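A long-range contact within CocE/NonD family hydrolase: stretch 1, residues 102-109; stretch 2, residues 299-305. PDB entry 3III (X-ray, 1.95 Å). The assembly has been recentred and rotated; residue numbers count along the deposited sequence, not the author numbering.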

# COMPACT_ATOMS: atom_id res chain seq x y z
N PHE A 102 -21.13 8.85 8.50
CA PHE A 102 -21.04 7.64 9.34
C PHE A 102 -19.92 6.69 8.82
O PHE A 102 -20.00 5.47 8.97
CB PHE A 102 -22.39 6.94 9.38
CG PHE A 102 -23.44 7.68 10.21
CD1 PHE A 102 -23.60 7.39 11.54
CD2 PHE A 102 -24.22 8.67 9.65
CE1 PHE A 102 -24.53 8.06 12.30
CE2 PHE A 102 -25.15 9.35 10.41
CZ PHE A 102 -25.31 9.06 11.73
N THR A 103 -18.92 7.28 8.18
CA THR A 103 -17.82 6.57 7.57
C THR A 103 -16.46 7.09 8.11
O THR A 103 -15.95 8.08 7.62
CB THR A 103 -17.80 6.78 6.05
OG1 THR A 103 -19.09 6.54 5.49
CG2 THR A 103 -16.78 5.85 5.40
N PRO A 104 -15.90 6.41 9.13
CA PRO A 104 -14.54 6.68 9.52
C PRO A 104 -13.65 6.46 8.31
O PRO A 104 -13.90 5.60 7.47
CB PRO A 104 -14.25 5.65 10.63
CG PRO A 104 -15.68 5.27 11.17
CD PRO A 104 -16.52 5.32 9.92
N GLU A 105 -12.58 7.24 8.24
CA GLU A 105 -11.74 7.27 7.05
C GLU A 105 -11.32 5.90 6.59
O GLU A 105 -10.83 5.11 7.36
CB GLU A 105 -10.50 8.13 7.32
CG GLU A 105 -10.81 9.67 7.26
CD GLU A 105 -11.33 10.35 8.57
OE1 GLU A 105 -11.79 9.68 9.56
OE2 GLU A 105 -11.26 11.61 8.58
N GLU A 106 -11.56 5.59 5.33
CA GLU A 106 -11.07 4.35 4.75
C GLU A 106 -12.00 3.17 4.91
O GLU A 106 -11.72 2.08 4.38
N SER A 107 -13.09 3.37 5.65
CA SER A 107 -14.04 2.34 5.96
C SER A 107 -15.10 2.23 4.86
O SER A 107 -15.41 3.19 4.16
CB SER A 107 -14.80 2.66 7.27
OG SER A 107 -13.94 2.98 8.33
N PRO A 108 -15.70 1.04 4.76
CA PRO A 108 -16.93 0.92 3.95
C PRO A 108 -18.03 1.80 4.47
O PRO A 108 -18.27 1.82 5.68
CB PRO A 108 -17.34 -0.54 4.13
CG PRO A 108 -16.21 -1.25 4.70
CD PRO A 108 -15.28 -0.23 5.36
N ASP A 109 -18.70 2.54 3.59
CA ASP A 109 -19.68 3.56 3.98
C ASP A 109 -21.03 2.87 4.13
O ASP A 109 -21.55 2.28 3.16
CB ASP A 109 -19.78 4.60 2.85
CG ASP A 109 -20.71 5.75 3.17
OD1 ASP A 109 -21.51 5.70 4.14
OD2 ASP A 109 -20.60 6.74 2.41
N GLU A 299 -5.47 7.59 -3.43
CA GLU A 299 -5.83 6.38 -2.65
C GLU A 299 -7.29 6.29 -2.21
O GLU A 299 -8.04 5.42 -2.72
CB GLU A 299 -4.88 6.26 -1.45
CG GLU A 299 -5.11 5.15 -0.42
CD GLU A 299 -4.14 5.24 0.74
OE1 GLU A 299 -3.18 6.05 0.64
OE2 GLU A 299 -4.28 4.57 1.78
N TRP A 300 -7.69 7.14 -1.27
CA TRP A 300 -9.06 7.13 -0.76
C TRP A 300 -10.02 7.64 -1.84
O TRP A 300 -11.16 7.17 -1.94
CB TRP A 300 -9.21 7.96 0.53
CG TRP A 300 -8.45 7.38 1.69
CD1 TRP A 300 -8.82 6.33 2.48
CD2 TRP A 300 -7.16 7.80 2.16
NE1 TRP A 300 -7.85 6.07 3.42
CE2 TRP A 300 -6.81 6.94 3.22
CE3 TRP A 300 -6.27 8.81 1.77
CZ2 TRP A 300 -5.64 7.09 3.95
CZ3 TRP A 300 -5.09 8.95 2.45
CH2 TRP A 300 -4.76 8.07 3.53
N GLU A 301 -9.59 8.59 -2.67
CA GLU A 301 -10.42 9.03 -3.79
C GLU A 301 -10.86 7.86 -4.70
O GLU A 301 -12.04 7.72 -5.05
CB GLU A 301 -9.69 10.12 -4.56
CG GLU A 301 -10.41 10.51 -5.91
CD GLU A 301 -9.54 11.47 -6.69
OE1 GLU A 301 -9.41 12.67 -6.22
OE2 GLU A 301 -9.01 11.05 -7.73
N SER A 302 -9.93 6.97 -5.04
CA SER A 302 -10.25 5.90 -5.91
C SER A 302 -11.15 4.83 -5.21
O SER A 302 -12.02 4.26 -5.87
CB SER A 302 -9.00 5.23 -6.48
OG SER A 302 -8.16 6.11 -7.23
N TYR A 303 -10.93 4.59 -3.91
CA TYR A 303 -11.72 3.64 -3.15
C TYR A 303 -13.20 3.99 -3.17
O TYR A 303 -14.07 3.14 -3.42
CB TYR A 303 -11.23 3.59 -1.72
CG TYR A 303 -12.02 2.67 -0.85
CD1 TYR A 303 -11.96 1.31 -1.05
CD2 TYR A 303 -12.77 3.16 0.22
CE1 TYR A 303 -12.67 0.45 -0.24
CE2 TYR A 303 -13.51 2.31 1.03
CZ TYR A 303 -13.45 0.94 0.78
OH TYR A 303 -14.10 0.05 1.58
N TYR A 304 -13.48 5.28 -2.98
CA TYR A 304 -14.84 5.79 -2.84
C TYR A 304 -15.45 6.23 -4.14
O TYR A 304 -16.62 6.58 -4.17
CB TYR A 304 -14.83 6.99 -1.87
CG TYR A 304 -14.63 6.55 -0.43
CD1 TYR A 304 -15.55 5.73 0.19
CD2 TYR A 304 -13.51 6.94 0.28
CE1 TYR A 304 -15.35 5.27 1.52
CE2 TYR A 304 -13.32 6.55 1.58
CZ TYR A 304 -14.23 5.71 2.21
OH TYR A 304 -13.98 5.33 3.50
N ALA A 305 -14.70 6.20 -5.23
CA ALA A 305 -15.24 6.57 -6.53
C ALA A 305 -16.35 5.60 -6.89
O ALA A 305 -16.24 4.37 -6.67
CB ALA A 305 -14.14 6.48 -7.64

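Stretch 1 is an irregular loop that lies against one side of the helix in stretch 2. At least 194 residues of sequence separate the touching residues. The contact is modest, burying 261 Å² over both sides. Three aromatic residues, Trp300, Tyr303 and Tyr304, carry the helix side of it.

Phe102 stays out of reach. Thr103 points toward the helix, and its CG2 methyl packs 3.4 Å from Tyr304 OH. Pro104 points away, but it opens a type II beta turn that ends at Ser107. The turn is closed by a backbone hydrogen bond from Ser107 N to Pro104 O, 3.0 Å long. Ser107 OG donates a second hydrogen bond to the same Pro104 O, at 2.8 Å. Glu105 is exposed, and the end of its side chain leads away from the helix.

Glu106 brings the backbones closest: its CA lies 6.5 Å from Trp300 CA. Its side chain is not modelled, so the contacts described here are made by its backbone. Glu106 CA sits at the edge of the Trp300 ring, 3.8 Å from CD1. Glu106 N lies 3.0 Å from Tyr304 OH.

Ser107 supplies the one hydrogen bond between the stretches. Tyr304 OH donates to Ser107 O at 2.7 Å. A backbone carbonyl is a good acceptor for a phenol, and the m rotamer of Tyr304 carries its hydroxyl to the loop although its CA-to-CB bond points sideways. Ser107 O also lies at the edge of the Tyr303 ring, 3.8 Å from CE2.

Pro108 meets the end of Tyr303, with Pro108 CD 4.0 Å from Tyr303 OH. This is a packing contact; the hydroxyl is hydrogen-bonded elsewhere in the structure. Asp109 makes no direct contact with stretch 2. It is the N-cap of the helix that follows.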